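Local atomic coordinates of transcriptional repressor (PDB entry 3KV1), a protein that probably represses transcription by binding DNA, with a domain thought to bind a sugar ligand and belonging to the SorC family of regulators. Residues 33-36 and 37-40. Numbering follows the deposited sequence.
Sequences NTNE and QRKQ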
loop_
_atom_site.group_PDB
_atom_site.type_symbol
_atom_site.label_atom_id
_atom_site.label_comp_id
_atom_site.label_asym_id
_atom_site.label_seq_id
_atom_site.Cartn_x
_atom_site.Cartn_y
_atom_site.Cartn_z
ATOM N N ASN A 33 15.390 25.641 14.378
ATOM C CA ASN A 33 15.304 25.318 12.957
ATOM C C ASN A 33 14.038 24.550 12.702
ATOM O O ASN A 33 13.313 24.195 13.648
ATOM C CB ASN A 33 16.537 24.536 12.459
ATOM C CG ASN A 33 16.747 23.219 13.210
ATOM O OD1 ASN A 33 15.856 22.376 13.253
ATOM N ND2 ASN A 33 17.937 23.044 13.798
ATOM N N THR A 34 13.765 24.295 11.436
ATOM C CA THR A 34 12.464 23.786 11.070
ATOM C C THR A 34 12.287 22.338 11.523
ATOM O O THR A 34 11.181 21.929 11.898
ATOM C CB THR A 34 12.234 23.900 9.549
ATOM O OG1 THR A 34 12.377 25.271 9.169
ATOM C CG2 THR A 34 10.844 23.413 9.181
ATOM N N ASN A 35 13.367 21.560 11.467
ATOM C CA ASN A 35 13.308 20.165 11.921
ATOM C C ASN A 35 12.846 20.141 13.367
ATOM O O ASN A 35 11.891 19.442 13.715
ATOM C CB ASN A 35 14.673 19.475 11.818
ATOM C CG ASN A 35 15.116 19.235 10.382
ATOM O OD1 ASN A 35 14.308 19.202 9.464
ATOM N ND2 ASN A 35 16.414 19.053 10.192
ATOM N N GLU A 36 13.525 20.922 14.203
ATOM C CA GLU A 36 13.211 20.970 15.644
ATOM C C GLU A 36 11.817 21.529 15.838
ATOM O O GLU A 36 11.049 21.062 16.715
ATOM C CB GLU A 36 14.253 21.789 16.440
ATOM C CG GLU A 36 15.636 21.170 16.480
ATOM C CD GLU A 36 15.629 19.744 17.031
ATOM O OE1 GLU A 36 14.759 19.420 17.873
ATOM O OE2 GLU A 36 16.493 18.938 16.619
ATOM N N GLN A 37 11.449 22.527 15.037
ATOM C CA GLN A 37 10.077 23.001 15.163
ATOM C C GLN A 37 9.031 21.926 14.861
ATOM O O GLN A 37 8.044 21.810 15.594
ATOM C CB GLN A 37 9.798 24.220 14.272
ATOM C CG GLN A 37 8.509 24.946 14.680
ATOM C CD GLN A 37 8.701 25.716 15.983
ATOM O OE1 GLN A 37 9.507 26.637 16.031
ATOM N NE2 GLN A 37 7.970 25.342 17.036
ATOM N N ARG A 38 9.232 21.163 13.782
ATOM C CA ARG A 38 8.290 20.084 13.420
ATOM C C ARG A 38 8.171 19.039 14.515
ATOM O O ARG A 38 7.089 18.480 14.744
ATOM C CB ARG A 38 8.718 19.386 12.131
ATOM C CG ARG A 38 8.365 20.142 10.851
ATOM C CD ARG A 38 8.509 19.204 9.648
ATOM N NE ARG A 38 9.894 18.800 9.438
ATOM C CZ ARG A 38 10.711 19.371 8.564
ATOM N NH1 ARG A 38 10.274 20.373 7.815
ATOM N NH2 ARG A 38 11.964 18.947 8.441
ATOM N N LYS A 39 9.289 18.754 15.176
ATOM C CA LYS A 39 9.281 17.781 16.256
ATOM C C LYS A 39 8.434 18.267 17.405
ATOM O O LYS A 39 7.724 17.477 18.030
ATOM C CB LYS A 39 10.681 17.550 16.777
ATOM C CG LYS A 39 11.499 16.675 15.848
ATOM C CD LYS A 39 12.925 16.546 16.404
ATOM C CE LYS A 39 13.694 15.417 15.728
ATOM N NZ LYS A 39 15.036 15.269 16.378
ATOM N N GLN A 40 8.538 19.562 17.723
ATOM C CA GLN A 40 7.829 20.053 18.901
ATOM C C GLN A 40 6.329 20.182 18.622
ATOM O O GLN A 40 5.516 19.955 19.516
ATOM C CB GLN A 40 8.422 21.379 19.402
ATOM C CG GLN A 40 9.788 21.219 19.976
ATOM C CD GLN A 40 9.767 20.306 21.169
ATOM O OE1 GLN A 40 8.928 20.464 22.052
ATOM N NE2 GLN A 40 10.664 19.324 21.189
#
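The N-capped first turn of helix 34-52, at the surface of the putative sugar-binding domain, brings Asn-33 and Gln-37 together: Gln-37 N donates to Asn-33 O at 2.9 Å, opening the i-to-i+4 series that continues through Arg-38, Lys-39 and Gln-40. Asn-33 is the N-cap, since its OD1 accepts from Glu-36 N at 2.9 Å with a nearly straight N-H...O angle of 172°. Its two oxygens, one of the side chain and one of the backbone, thus receive consecutive amides of the first turn.

Arg-38 folds back over this start. In the conformer described here, a bend at chi3 (-66°) carries its guanidinium above Thr-34 O, which lies over the centre of one face, 4.1 Å from the plane. NH1 approaches the methyl CG2 of Thr-34 at 3.4 Å. The side chain of Asn-35 runs alongside that of Arg-38 with the amide and guanidinium planes 54° apart; both side chains were modelled in two conformers, so the placement of their polar ends is tentative. Beyond the turn, Arg-38 also touches Ser-229 and, on helix 65-72, Gln-65 and Asn-66.

Glu-36 and Lys-39 lie side by side and point the same way. The extended lysine sets CD 3.7 Å from Glu-36 OE1, whereas Glu-36 OE2 and Lys-39 NZ form a long salt bridge of 4.0 Å. Buried Gln-37 instead ties the helix start to the segment that leads in from strand 24-28, its OE1 accepting from Gln-31 N and its NE2 donating to Leu-29 O. Taken together, these bonds describe a helix N-terminus held by backbone bonds, the Asn-33 cap and the Gln-37 amide, with the Glu-36 to Lys-39 pair probably adding only modest electrostatic attraction.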